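Local coordinates for protein alpha-L-arabinosidase (Xanthomonas axonopodis pv. citri, PDB 6D25) that probably removes alpha-L-arabinofuranosyl side groups from arabinoxylans by hydrolysis, including those on internally di-substituted units, as a trimeric GH51 arabinofuranosidase, at residues S293-M298 and S353-I358; A287-L292 and T424-V429; W325-A330 and L346-V351. All blocks are in the same frame, centred on the assembly; numbering follows the deposited sequence.

Interaction 1. Residues S293-M298 and S353-I358; sequences SRTLVM and SLNFDI
Asn355 reaches from helix 353-358 to Thr295 and Met298 on helix 293-298. Its CB lies against the ring of Trp325. With chi1 at -82°, CG swings beside its own backbone N, and the amide turns toward the neighbouring helix. At the tip the two amide atoms part. Asn355 ND2 donates to Thr295 OG1 at 3.0 Å. The bond is moderately bent, with an N-H...O angle of 148°, and OG1 lies close to the amide plane. Asn355 ND2 also bonds to Val351 O one helical turn back, and Thr295 OG1 bonds to Thr269 OG1. Asn355 OD1 takes a hydrogen bond from a water at 2.7 Å. The same water donates to Thr295 O at 3.0 Å, so it bridges the two helices. The bent chain of Met298 crosses the Asn355 side chain at about a right angle. Its CG comes within 3.5 Å of Asn355 OD1. These polar groups are buried, and they hold the amide's rotation from both ends.

Apolar contacts flank them. Thr295 CG2 meets Leu354 CD1 at 3.9 Å. Leu296 CD2 meets Ile358 CD1 at 4.0 Å, the two side chains crossing nearly at right angles. The segment axes approach to 9.2 Å and run almost parallel. Such side-by-side packing is typical of successive outer helices in a (beta/alpha)8 barrel, here those following strands 262-269 and 319-325.

Interaction 2. Residues A287-L292 and T424-V429; sequences AWIQTL and TQVPAV
Ile289 on helix 287-292 fits between Thr424 and Val426 of strand 424-427. This is the tight part of the contact. Ile289 CG1 sits 3.8 Å from Thr424 CG2, and Ile289 CG2 lies against the CB and CG2 of the same threonine. Chi1 of -163° sets CG1 anti to the backbone N, and the extended chain then carries CD1 over the strand backbone. There Ile289 CD1 stops 3.6 Å from Thr424 O. Val426 closes in from further along the strand, its CG2 4.0 Å from Ile289 CG1. The side chains of Thr424 and Val426 lie alongside that of Ile289, running the opposite way. No hydrogen bond links the two segments. The helix belongs to the (beta/alpha)8 barrel and the strand to the beta domain, built mostly from the C-terminal part of the chain, so this is an inter-domain contact. Tyr419 on the adjacent antiparallel strand also packs on Ile289 and Val426.

Toward Leu292 the packing slackens: Val426 CG1 is 4.4 Å from Leu292 C. Gln425 points away from the helix between its two inward neighbours. It is exposed, and its OE1 bonds to Arg420 NE. Gln290 likewise turns from the strand, and its OE1 accepts from Arg294 NE and Gly272 N.

Interaction 3. Residues W325-A330 and L346-V351; sequences WGTWYA and LRDALV
Asp348 OD1 takes two hydroxyl hydrogen bonds from segment 325-330. Tyr329 OH donates to Asp348 OD1 at 2.6 Å, on the syn side but 30° out of the carboxylate plane. Thr327 OG1 donates to Asp348 OD1 at 2.7 Å, from the opposite face of that plane. The carboxylate lies at the edge of the tyrosine ring. Arg347 comes to the same phenol oxygen: its NE gives Tyr329 OH a weak bond of 3.0 Å, bent to 125°. The chain of Arg347 bends at chi3, and Tyr329 CE1 lies over one face of its guanidinium, the two planes 23° apart. Beside the polar group, Thr327 CG2 packs on Val351 CG2 at 3.7 Å, and the Trp325 ring approaches Val351 more loosely.

The next shell fixes these groups. Asp348 OD2 accepts from Ser345 N, just before the helix. Arg347 NH2 donates to Ser279 O, and Arg347 makes a cation-pi contact with Phe283. Gln342 bonds to the backbone at both Thr327 and Tyr329. The positive arginine probably polarises the phenol and favours its donation to the carboxylate. The chain corners at Gly326, whose backbone angles would press a CB against the carbonyl O of Trp325. The contact ties this loop to the first turns of helix 346-361. The loop follows strand 319-325 of the parallel barrel sheet, at its C-terminal end, the side where (beta/alpha)8 enzymes carry their active sites.

Interactions 1 and 3 are fully or almost fully buried and closer to the centre of the chain, about 12 Å from it to the centre of each contact. Interaction 2 lies further out, about 21 Å between the same points, and reaches an exposed glutamine. Helix 285-312 serves interactions 1 and 2, and along both segments it touches the beta domain as well as helix 346-361. Helix 346-361 in turn serves 1 and 3. The three meet physically: Ser293 packs on Val426, Trp325 on Asn355 and Met298, and Trp288 on Arg347. Chemistry follows place. The domain boundary of 2 is held by methyl and methylene packing, the helix pair of 1 mixes hydrocarbon with an amide and a water, and the loop of 3 relies on charged and hydroxyl groups.

Interaction 1. Residues S293-M298 and S353-I358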
ATOM      1  N   SER A 293      -8.926 -12.394  38.447  1.00 19.45           N
ATOM      2  CA  SER A 293      -9.587 -11.104  38.282  1.00 20.48           C
ATOM      3  C   SER A 293      -9.321 -10.558  36.873  1.00 20.55           C
ATOM      4  O   SER A 293     -10.251 -10.127  36.144  1.00 20.68           O
ATOM      5  CB  SER A 293      -9.131 -10.141  39.325  1.00 21.17           C
ATOM      6  OG  SER A 293      -9.812  -8.904  39.204  1.00 22.79           O
ATOM      7  N   ARG A 294      -8.068 -10.578  36.465  1.00 20.93           N
ATOM      8  CA  ARG A 294      -7.717 -10.102  35.142  1.00 21.61           C
ATOM      9  C   ARG A 294      -8.377 -10.946  34.049  1.00 19.40           C
ATOM     10  O   ARG A 294      -8.798 -10.378  33.034  1.00 18.37           O
ATOM     11  CB  ARG A 294      -6.199 -10.053  34.956  1.00 24.05           C
ATOM     12  CG  ARG A 294      -5.606  -8.786  35.556  1.00 27.69           C
ATOM     13  CD  ARG A 294      -4.105  -8.760  35.489  1.00 31.13           C
ATOM     14  NE  ARG A 294      -3.525  -7.493  35.944  1.00 35.31           N
ATOM     15  CZ  ARG A 294      -3.183  -6.496  35.128  1.00 35.94           C
ATOM     16  NH1 ARG A 294      -2.700  -5.386  35.650  1.00 36.26           N
ATOM     17  NH2 ARG A 294      -3.310  -6.624  33.808  1.00 34.16           N
ATOM     18  N   THR A 295      -8.471 -12.258  34.225  1.00 17.92           N
ATOM     19  CA  THR A 295      -9.007 -13.073  33.124  1.00 17.76           C
ATOM     20  C   THR A 295     -10.508 -12.775  32.948  1.00 17.15           C
ATOM     21  O   THR A 295     -11.029 -12.801  31.842  1.00 16.36           O
ATOM     22  CB  THR A 295      -8.677 -14.561  33.287  1.00 17.68           C
ATOM     23  OG1 THR A 295      -8.496 -15.136  31.984  1.00 17.51           O
ATOM     24  CG2 THR A 295      -9.771 -15.325  33.989  1.00 18.35           C
ATOM     25  N   LEU A 296     -11.185 -12.466  34.053  1.00 17.98           N
ATOM     26  CA  LEU A 296     -12.631 -12.258  34.024  1.00 18.87           C
ATOM     27  C   LEU A 296     -13.027 -10.973  33.266  1.00 18.47           C
ATOM     28  O   LEU A 296     -14.191 -10.823  32.868  1.00 18.67           O
ATOM     29  CB  LEU A 296     -13.163 -12.231  35.457  1.00 19.66           C
ATOM     30  CG  LEU A 296     -13.303 -13.617  36.102  1.00 19.92           C
ATOM     31  CD1 LEU A 296     -13.593 -13.470  37.590  1.00 20.57           C
ATOM     32  CD2 LEU A 296     -14.415 -14.389  35.464  1.00 19.85           C
ATOM     33  N   VAL A 297     -12.072 -10.107  33.040  1.00 18.18           N
ATOM     34  CA  VAL A 297     -12.308  -8.879  32.293  1.00 19.01           C
ATOM     35  C   VAL A 297     -12.802  -9.224  30.855  1.00 18.32           C
ATOM     36  O   VAL A 297     -13.513  -8.435  30.221  1.00 17.79           O
ATOM     37  CB  VAL A 297     -11.032  -8.015  32.291  1.00 19.71           C
ATOM     38  CG1 VAL A 297     -11.137  -6.838  31.329  1.00 20.53           C
ATOM     39  CG2 VAL A 297     -10.663  -7.512  33.674  1.00 20.21           C
ATOM     40  N   MET A 298     -12.451 -10.408  30.364  1.00 17.69           N
ATOM     41  CA  MET A 298     -12.956 -10.889  29.058  1.00 17.88           C
ATOM     42  C   MET A 298     -14.473 -10.670  28.920  1.00 18.08           C
ATOM     43  O   MET A 298     -14.945 -10.331  27.832  1.00 16.67           O
ATOM     44  CB  MET A 298     -12.622 -12.366  28.868  1.00 17.80           C
ATOM     45  CG  MET A 298     -13.077 -12.950  27.543  1.00 18.66           C
ATOM     46  SD  MET A 298     -12.198 -12.322  26.108  1.00 18.25           S
ATOM     47  CE  MET A 298     -10.661 -13.238  26.175  1.00 18.08           C
ATOM     48  N   SER A 353     -11.240 -22.535  32.178  1.00 15.94           N
ATOM     49  CA  SER A 353     -12.648 -22.838  32.468  1.00 16.31           C
ATOM     50  C   SER A 353     -13.458 -21.542  32.541  1.00 15.84           C
ATOM     51  O   SER A 353     -14.589 -21.496  32.009  1.00 15.84           O
ATOM     52  CB  SER A 353     -12.857 -23.688  33.712  1.00 16.86           C
ATOM     53  OG  SER A 353     -12.434 -22.983  34.858  1.00 19.30           O
ATOM     54  N   LEU A 354     -12.889 -20.501  33.093  1.00 15.29           N
ATOM     55  CA  LEU A 354     -13.644 -19.239  33.215  1.00 15.94           C
ATOM     56  C   LEU A 354     -13.907 -18.623  31.834  1.00 16.06           C
ATOM     57  O   LEU A 354     -14.991 -18.090  31.577  1.00 16.96           O
ATOM     58  CB  LEU A 354     -12.895 -18.272  34.123  1.00 16.43           C
ATOM     59  CG  LEU A 354     -12.711 -18.717  35.567  1.00 17.04           C
ATOM     60  CD1 LEU A 354     -11.803 -17.751  36.296  1.00 17.80           C
ATOM     61  CD2 LEU A 354     -14.040 -18.820  36.264  1.00 17.96           C
ATOM     62  N   ASN A 355     -12.934 -18.702  30.941  1.00 15.90           N
ATOM     63  CA  ASN A 355     -13.086 -18.183  29.602  1.00 16.17           C
ATOM     64  C   ASN A 355     -14.124 -18.982  28.807  1.00 16.25           C
ATOM     65  O   ASN A 355     -14.986 -18.380  28.139  1.00 16.34           O
ATOM     66  CB  ASN A 355     -11.757 -18.070  28.874  1.00 16.05           C
ATOM     67  CG  ASN A 355     -11.033 -16.803  29.251  1.00 17.13           C
ATOM     68  OD1 ASN A 355     -11.252 -15.752  28.631  1.00 17.86           O
ATOM     69  ND2 ASN A 355     -10.156 -16.879  30.265  1.00 17.93           N
ATOM     70  N   PHE A 356     -14.079 -20.307  28.888  1.00 16.11           N
ATOM     71  CA  PHE A 356     -15.124 -21.126  28.232  1.00 16.58           C
ATOM     72  C   PHE A 356     -16.531 -20.789  28.757  1.00 16.90           C
ATOM     73  O   PHE A 356     -17.466 -20.675  27.964  1.00 16.36           O
ATOM     74  CB  PHE A 356     -14.848 -22.608  28.411  1.00 16.49           C
ATOM     75  CG  PHE A 356     -13.573 -23.092  27.766  1.00 16.71           C
ATOM     76  CD1 PHE A 356     -13.091 -22.523  26.592  1.00 17.22           C
ATOM     77  CD2 PHE A 356     -12.916 -24.197  28.273  1.00 17.14           C
ATOM     78  CE1 PHE A 356     -11.976 -23.044  25.945  1.00 16.80           C
ATOM     79  CE2 PHE A 356     -11.803 -24.707  27.618  1.00 16.87           C
ATOM     80  CZ  PHE A 356     -11.322 -24.110  26.485  1.00 16.74           C
ATOM     81  N   ASP A 357     -16.649 -20.590  30.064  1.00 17.45           N
ATOM     82  CA  ASP A 357     -17.934 -20.186  30.642  1.00 18.78           C
ATOM     83  C   ASP A 357     -18.391 -18.887  29.971  1.00 18.89           C
ATOM     84  O   ASP A 357     -19.533 -18.775  29.499  1.00 20.04           O
ATOM     85  CB  ASP A 357     -17.843 -20.008  32.157  1.00 19.66           C
ATOM     86  CG  ASP A 357     -17.608 -21.271  32.988  1.00 20.28           C
ATOM     87  OD1 ASP A 357     -17.755 -22.420  32.434  1.00 20.08           O
ATOM     88  OD2 ASP A 357     -17.257 -21.103  34.231  1.00 22.63           O
ATOM     89  N   ILE A 358     -17.471 -17.913  29.904  1.00 18.81           N
ATOM     90  CA  ILE A 358     -17.817 -16.589  29.389  1.00 18.18           C
ATOM     91  C   ILE A 358     -18.191 -16.667  27.901  1.00 17.90           C
ATOM     92  O   ILE A 358     -19.197 -16.104  27.450  1.00 18.21           O
ATOM     93  CB  ILE A 358     -16.678 -15.610  29.673  1.00 18.43           C
ATOM     94  CG1 ILE A 358     -16.595 -15.253  31.159  1.00 18.37           C
ATOM     95  CG2 ILE A 358     -16.780 -14.350  28.794  1.00 18.76           C
ATOM     96  CD1 ILE A 358     -15.258 -14.618  31.532  1.00 18.42           C
TER
HETATM   97  O   HOH W   1      -9.584 -13.776  29.402  1.00 12.67           O

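Interaction 2. Residues A287-L292 and T424-V429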
ATOM      1  N   ALA A 287      -1.284 -13.292  43.869  1.00 22.48           N
ATOM      2  CA  ALA A 287      -1.040 -13.468  42.447  1.00 22.20           C
ATOM      3  C   ALA A 287      -2.117 -14.361  41.807  1.00 21.54           C
ATOM      4  O   ALA A 287      -2.476 -14.176  40.642  1.00 21.26           O
ATOM      5  CB  ALA A 287       0.336 -14.053  42.229  1.00 22.31           C
ATOM      6  N   TRP A 288      -2.603 -15.341  42.570  1.00 20.99           N
ATOM      7  CA  TRP A 288      -3.711 -16.225  42.149  1.00 20.36           C
ATOM      8  C   TRP A 288      -4.953 -15.390  41.832  1.00 20.39           C
ATOM      9  O   TRP A 288      -5.472 -15.411  40.695  1.00 19.40           O
ATOM     10  CB  TRP A 288      -3.978 -17.244  43.258  1.00 20.40           C
ATOM     11  CG  TRP A 288      -5.228 -18.054  43.159  1.00 20.56           C
ATOM     12  CD1 TRP A 288      -6.426 -17.755  43.738  1.00 20.88           C
ATOM     13  CD2 TRP A 288      -5.392 -19.334  42.513  1.00 19.90           C
ATOM     14  NE1 TRP A 288      -7.332 -18.744  43.483  1.00 20.46           N
ATOM     15  CE2 TRP A 288      -6.742 -19.712  42.709  1.00 20.07           C
ATOM     16  CE3 TRP A 288      -4.563 -20.174  41.764  1.00 19.75           C
ATOM     17  CZ2 TRP A 288      -7.262 -20.909  42.213  1.00 19.53           C
ATOM     18  CZ3 TRP A 288      -5.073 -21.359  41.265  1.00 19.84           C
ATOM     19  CH2 TRP A 288      -6.418 -21.717  41.484  1.00 19.66           C
ATOM     20  N   ILE A 289      -5.420 -14.630  42.836  1.00 21.51           N
ATOM     21  CA  ILE A 289      -6.678 -13.919  42.647  1.00 21.78           C
ATOM     22  C   ILE A 289      -6.501 -12.807  41.608  1.00 22.51           C
ATOM     23  O   ILE A 289      -7.444 -12.542  40.850  1.00 21.99           O
ATOM     24  CB  ILE A 289      -7.241 -13.389  43.980  1.00 22.84           C
ATOM     25  CG1 ILE A 289      -8.728 -13.031  43.822  1.00 22.56           C
ATOM     26  CG2 ILE A 289      -6.400 -12.237  44.505  1.00 23.12           C
ATOM     27  CD1 ILE A 289      -9.409 -12.644  45.103  1.00 23.89           C
ATOM     28  N   GLN A 290      -5.323 -12.173  41.544  1.00 23.21           N
ATOM     29  CA  GLN A 290      -5.082 -11.133  40.550  1.00 24.55           C
ATOM     30  C   GLN A 290      -5.212 -11.723  39.125  1.00 22.05           C
ATOM     31  O   GLN A 290      -5.771 -11.085  38.251  1.00 20.42           O
ATOM     32  CB  GLN A 290      -3.714 -10.459  40.720  1.00 28.00           C
ATOM     33  CG  GLN A 290      -3.642  -9.143  39.917  1.00 33.67           C
ATOM     34  CD  GLN A 290      -2.367  -8.748  39.193  1.00 38.68           C
ATOM     35  OE1 GLN A 290      -2.441  -8.097  38.121  1.00 39.64           O
ATOM     36  NE2 GLN A 290      -1.206  -9.076  39.789  1.00 38.49           N
ATOM     37  N   THR A 291      -4.669 -12.911  38.909  1.00 19.42           N
ATOM     38  CA  THR A 291      -4.744 -13.553  37.607  1.00 19.12           C
ATOM     39  C   THR A 291      -6.205 -13.835  37.220  1.00 18.62           C
ATOM     40  O   THR A 291      -6.624 -13.571  36.093  1.00 17.45           O
ATOM     41  CB  THR A 291      -3.924 -14.852  37.591  1.00 18.52           C
ATOM     42  OG1 THR A 291      -2.590 -14.557  37.974  1.00 19.04           O
ATOM     43  CG2 THR A 291      -3.929 -15.514  36.244  1.00 18.41           C
ATOM     44  N   LEU A 292      -6.985 -14.377  38.156  1.00 18.32           N
ATOM     45  CA  LEU A 292      -8.353 -14.704  37.863  1.00 18.37           C
ATOM     46  C   LEU A 292      -9.187 -13.427  37.648  1.00 18.70           C
ATOM     47  O   LEU A 292     -10.060 -13.384  36.788  1.00 17.00           O
ATOM     48  CB  LEU A 292      -8.920 -15.585  38.989  1.00 18.87           C
ATOM     49  CG  LEU A 292      -8.187 -16.905  39.227  1.00 19.17           C
ATOM     50  CD1 LEU A 292      -8.918 -17.751  40.265  1.00 20.74           C
ATOM     51  CD2 LEU A 292      -8.018 -17.685  37.914  1.00 18.89           C
ATOM     52  N   THR A 424      -8.663  -7.216  46.203  1.00 31.76           N
ATOM     53  CA  THR A 424      -9.233  -7.824  44.988  1.00 30.56           C
ATOM     54  C   THR A 424     -10.410  -8.725  45.353  1.00 29.12           C
ATOM     55  O   THR A 424     -10.370  -9.419  46.370  1.00 28.20           O
ATOM     56  CB  THR A 424      -8.166  -8.627  44.234  1.00 30.46           C
ATOM     57  OG1 THR A 424      -7.151  -7.686  43.901  1.00 30.75           O
ATOM     58  CG2 THR A 424      -8.650  -9.286  42.965  1.00 30.17           C
ATOM     59  N   GLN A 425     -11.461  -8.676  44.530  1.00 28.53           N
ATOM     60  CA  GLN A 425     -12.575  -9.585  44.694  1.00 29.18           C
ATOM     61  C   GLN A 425     -12.990 -10.148  43.338  1.00 27.10           C
ATOM     62  O   GLN A 425     -12.929  -9.475  42.321  1.00 26.10           O
ATOM     63  CB  GLN A 425     -13.762  -8.944  45.410  1.00 32.50           C
ATOM     64  CG  GLN A 425     -14.420  -7.783  44.716  1.00 35.34           C
ATOM     65  CD  GLN A 425     -15.559  -7.286  45.590  1.00 39.89           C
ATOM     66  OE1 GLN A 425     -15.510  -7.325  46.837  1.00 44.48           O
ATOM     67  NE2 GLN A 425     -16.635  -6.878  44.943  1.00 41.06           N
ATOM     68  N   VAL A 426     -13.397 -11.411  43.384  1.00 25.35           N
ATOM     69  CA  VAL A 426     -13.959 -12.146  42.243  1.00 24.29           C
ATOM     70  C   VAL A 426     -15.143 -12.967  42.749  1.00 23.58           C
ATOM     71  O   VAL A 426     -15.266 -13.187  43.936  1.00 23.39           O
ATOM     72  CB  VAL A 426     -12.897 -13.046  41.602  1.00 23.67           C
ATOM     73  CG1 VAL A 426     -11.743 -12.231  41.039  1.00 23.34           C
ATOM     74  CG2 VAL A 426     -12.381 -14.108  42.573  1.00 24.32           C
ATOM     75  N   PRO A 427     -16.007 -13.433  41.847  1.00 22.74           N
ATOM     76  CA  PRO A 427     -17.032 -14.388  42.286  1.00 22.86           C
ATOM     77  C   PRO A 427     -16.375 -15.640  42.891  1.00 22.35           C
ATOM     78  O   PRO A 427     -15.406 -16.135  42.336  1.00 21.10           O
ATOM     79  CB  PRO A 427     -17.857 -14.721  41.019  1.00 22.98           C
ATOM     80  CG  PRO A 427     -16.970 -14.286  39.874  1.00 22.76           C
ATOM     81  CD  PRO A 427     -16.184 -13.110  40.412  1.00 22.89           C
ATOM     82  N   ALA A 428     -16.905 -16.129  44.022  1.00 21.88           N
ATOM     83  CA  ALA A 428     -16.384 -17.319  44.638  1.00 21.56           C
ATOM     84  C   ALA A 428     -16.540 -18.526  43.684  1.00 21.04           C
ATOM     85  O   ALA A 428     -15.640 -19.350  43.579  1.00 19.88           O
ATOM     86  CB  ALA A 428     -17.071 -17.572  45.945  1.00 21.90           C
ATOM     87  N   VAL A 429     -17.699 -18.620  43.029  1.00 21.38           N
ATOM     88  CA  VAL A 429     -17.980 -19.719  42.111  1.00 20.78           C
ATOM     89  C   VAL A 429     -18.531 -19.142  40.814  1.00 20.98           C
ATOM     90  O   VAL A 429     -19.297 -18.163  40.802  1.00 20.81           O
ATOM     91  CB  VAL A 429     -18.967 -20.727  42.730  1.00 21.50           C
ATOM     92  CG1 VAL A 429     -19.398 -21.817  41.748  1.00 20.82           C
ATOM     93  CG2 VAL A 429     -18.383 -21.371  43.995  1.00 21.87           C
TER

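Interaction 3. Residues W325-A330 and L346-V351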
ATOM      1  N   TRP A 325      -6.259 -15.400  23.229  1.00 14.82           N
ATOM      2  CA  TRP A 325      -6.521 -15.256  24.643  1.00 14.60           C
ATOM      3  C   TRP A 325      -5.631 -16.236  25.418  1.00 14.42           C
ATOM      4  O   TRP A 325      -5.047 -17.131  24.814  1.00 13.90           O
ATOM      5  CB  TRP A 325      -8.006 -15.468  24.955  1.00 14.38           C
ATOM      6  CG  TRP A 325      -8.490 -16.866  24.723  1.00 14.02           C
ATOM      7  CD1 TRP A 325      -8.893 -17.396  23.531  1.00 13.95           C
ATOM      8  CD2 TRP A 325      -8.644 -17.916  25.697  1.00 13.81           C
ATOM      9  NE1 TRP A 325      -9.244 -18.711  23.681  1.00 13.70           N
ATOM     10  CE2 TRP A 325      -9.138 -19.049  25.003  1.00 13.81           C
ATOM     11  CE3 TRP A 325      -8.400 -18.026  27.068  1.00 14.03           C
ATOM     12  CZ2 TRP A 325      -9.388 -20.265  25.647  1.00 13.74           C
ATOM     13  CZ3 TRP A 325      -8.683 -19.213  27.703  1.00 14.22           C
ATOM     14  CH2 TRP A 325      -9.165 -20.323  27.007  1.00 13.98           C
ATOM     15  N   GLY A 326      -5.580 -16.050  26.715  1.00 14.61           N
ATOM     16  CA  GLY A 326      -4.787 -16.885  27.618  1.00 14.98           C
ATOM     17  C   GLY A 326      -3.782 -16.099  28.424  1.00 15.25           C
ATOM     18  O   GLY A 326      -3.696 -14.888  28.325  1.00 15.23           O
ATOM     19  N   THR A 327      -3.032 -16.817  29.261  1.00 16.02           N
ATOM     20  CA  THR A 327      -2.105 -16.205  30.172  1.00 16.48           C
ATOM     21  C   THR A 327      -0.769 -15.935  29.482  1.00 16.50           C
ATOM     22  O   THR A 327      -0.318 -16.682  28.650  1.00 15.91           O
ATOM     23  CB  THR A 327      -1.902 -17.078  31.417  1.00 17.00           C
ATOM     24  OG1 THR A 327      -1.509 -18.402  31.030  1.00 16.71           O
ATOM     25  CG2 THR A 327      -3.158 -17.136  32.244  1.00 16.62           C
ATOM     26  N   TRP A 328      -0.132 -14.863  29.932  1.00 16.44           N
ATOM     27  CA  TRP A 328       1.222 -14.511  29.514  1.00 16.80           C
ATOM     28  C   TRP A 328       2.036 -14.158  30.762  1.00 17.10           C
ATOM     29  O   TRP A 328       1.743 -13.170  31.426  1.00 16.99           O
ATOM     30  CB  TRP A 328       1.173 -13.354  28.511  1.00 17.00           C
ATOM     31  CG  TRP A 328       2.418 -13.158  27.699  1.00 17.25           C
ATOM     32  CD1 TRP A 328       3.713 -13.401  28.068  1.00 16.98           C
ATOM     33  CD2 TRP A 328       2.477 -12.610  26.369  1.00 16.97           C
ATOM     34  NE1 TRP A 328       4.564 -13.073  27.055  1.00 17.08           N
ATOM     35  CE2 TRP A 328       3.841 -12.575  25.995  1.00 17.48           C
ATOM     36  CE3 TRP A 328       1.521 -12.147  25.469  1.00 17.46           C
ATOM     37  CZ2 TRP A 328       4.268 -12.089  24.762  1.00 17.08           C
ATOM     38  CZ3 TRP A 328       1.937 -11.697  24.229  1.00 17.63           C
ATOM     39  CH2 TRP A 328       3.294 -11.676  23.884  1.00 17.91           C
ATOM     40  N   TYR A 329       3.041 -14.996  31.040  1.00 17.34           N
ATOM     41  CA  TYR A 329       3.903 -14.891  32.212  1.00 18.16           C
ATOM     42  C   TYR A 329       5.337 -14.490  31.812  1.00 18.16           C
ATOM     43  O   TYR A 329       5.650 -14.416  30.652  1.00 17.25           O
ATOM     44  CB  TYR A 329       3.944 -16.246  32.937  1.00 18.46           C
ATOM     45  CG  TYR A 329       2.603 -16.760  33.412  1.00 18.69           C
ATOM     46  CD1 TYR A 329       1.827 -16.010  34.296  1.00 19.75           C
ATOM     47  CD2 TYR A 329       2.133 -18.004  33.036  1.00 18.43           C
ATOM     48  CE1 TYR A 329       0.600 -16.478  34.753  1.00 20.24           C
ATOM     49  CE2 TYR A 329       0.925 -18.499  33.507  1.00 18.42           C
ATOM     50  CZ  TYR A 329       0.147 -17.728  34.361  1.00 19.22           C
ATOM     51  OH  TYR A 329      -1.050 -18.202  34.849  1.00 19.81           O
ATOM     52  N   ALA A 330       6.200 -14.292  32.802  1.00 18.73           N
ATOM     53  CA  ALA A 330       7.637 -14.237  32.563  1.00 20.26           C
ATOM     54  C   ALA A 330       8.068 -15.544  31.890  1.00 21.03           C
ATOM     55  O   ALA A 330       7.537 -16.622  32.195  1.00 22.10           O
ATOM     56  CB  ALA A 330       8.416 -14.033  33.852  1.00 20.83           C
ATOM     57  N   LEU A 346      -2.388 -25.249  37.816  1.00 17.00           N
ATOM     58  CA  LEU A 346      -3.823 -25.264  38.140  1.00 17.33           C
ATOM     59  C   LEU A 346      -4.459 -23.881  37.882  1.00 17.30           C
ATOM     60  O   LEU A 346      -5.646 -23.796  37.467  1.00 17.03           O
ATOM     61  CB  LEU A 346      -4.019 -25.699  39.586  1.00 17.56           C
ATOM     62  CG  LEU A 346      -5.464 -25.796  40.066  1.00 17.78           C
ATOM     63  CD1 LEU A 346      -6.274 -26.797  39.244  1.00 17.48           C
ATOM     64  CD2 LEU A 346      -5.490 -26.136  41.572  1.00 18.61           C
ATOM     65  N   ARG A 347      -3.703 -22.818  38.129  1.00 17.52           N
ATOM     66  CA  ARG A 347      -4.204 -21.455  37.884  1.00 17.95           C
ATOM     67  C   ARG A 347      -4.625 -21.299  36.399  1.00 17.40           C
ATOM     68  O   ARG A 347      -5.656 -20.703  36.070  1.00 16.44           O
ATOM     69  CB  ARG A 347      -3.118 -20.449  38.266  1.00 18.63           C
ATOM     70  CG  ARG A 347      -3.545 -18.985  38.152  1.00 19.49           C
ATOM     71  CD  ARG A 347      -2.464 -18.016  38.600  1.00 19.71           C
ATOM     72  NE  ARG A 347      -1.227 -18.191  37.860  1.00 19.84           N
ATOM     73  CZ  ARG A 347      -0.079 -17.553  38.160  1.00 20.68           C
ATOM     74  NH1 ARG A 347      -0.075 -16.566  39.046  1.00 20.20           N
ATOM     75  NH2 ARG A 347       1.052 -17.947  37.597  1.00 19.86           N
ATOM     76  N   ASP A 348      -3.812 -21.841  35.506  1.00 17.22           N
ATOM     77  CA  ASP A 348      -4.070 -21.785  34.047  1.00 17.09           C
ATOM     78  C   ASP A 348      -5.311 -22.602  33.694  1.00 16.30           C
ATOM     79  O   ASP A 348      -6.088 -22.192  32.816  1.00 15.38           O
ATOM     80  CB  ASP A 348      -2.828 -22.185  33.276  1.00 18.13           C
ATOM     81  CG  ASP A 348      -1.691 -21.226  33.590  1.00 19.59           C
ATOM     82  OD1 ASP A 348      -1.842 -20.027  33.223  1.00 22.57           O
ATOM     83  OD2 ASP A 348      -0.715 -21.622  34.289  1.00 20.54           O
ATOM     84  N   ALA A 349      -5.508 -23.742  34.362  1.00 15.78           N
ATOM     85  CA  ALA A 349      -6.748 -24.514  34.151  1.00 15.30           C
ATOM     86  C   ALA A 349      -7.960 -23.639  34.473  1.00 15.50           C
ATOM     87  O   ALA A 349      -8.916 -23.607  33.688  1.00 14.76           O
ATOM     88  CB  ALA A 349      -6.741 -25.743  34.990  1.00 15.41           C
ATOM     89  N   LEU A 350      -7.939 -22.961  35.637  1.00 15.68           N
ATOM     90  CA  LEU A 350      -9.092 -22.114  35.978  1.00 16.40           C
ATOM     91  C   LEU A 350      -9.270 -20.978  34.964  1.00 16.35           C
ATOM     92  O   LEU A 350     -10.417 -20.596  34.664  1.00 16.83           O
ATOM     93  CB  LEU A 350      -8.963 -21.586  37.416  1.00 17.25           C
ATOM     94  CG  LEU A 350      -9.598 -22.501  38.465  1.00 17.98           C
ATOM     95  CD1 LEU A 350      -8.730 -23.716  38.766  1.00 18.39           C
ATOM     96  CD2 LEU A 350      -9.900 -21.777  39.735  1.00 18.94           C
ATOM     97  N   VAL A 351      -8.162 -20.397  34.480  1.00 15.84           N
ATOM     98  CA  VAL A 351      -8.265 -19.387  33.455  1.00 15.96           C
ATOM     99  C   VAL A 351      -9.057 -19.947  32.268  1.00 15.67           C
ATOM    100  O   VAL A 351      -9.984 -19.294  31.763  1.00 15.85           O
ATOM    101  CB  VAL A 351      -6.893 -18.836  33.018  1.00 15.77           C
ATOM    102  CG1 VAL A 351      -6.960 -18.107  31.697  1.00 15.36           C
ATOM    103  CG2 VAL A 351      -6.314 -17.932  34.096  1.00 16.51           C
TER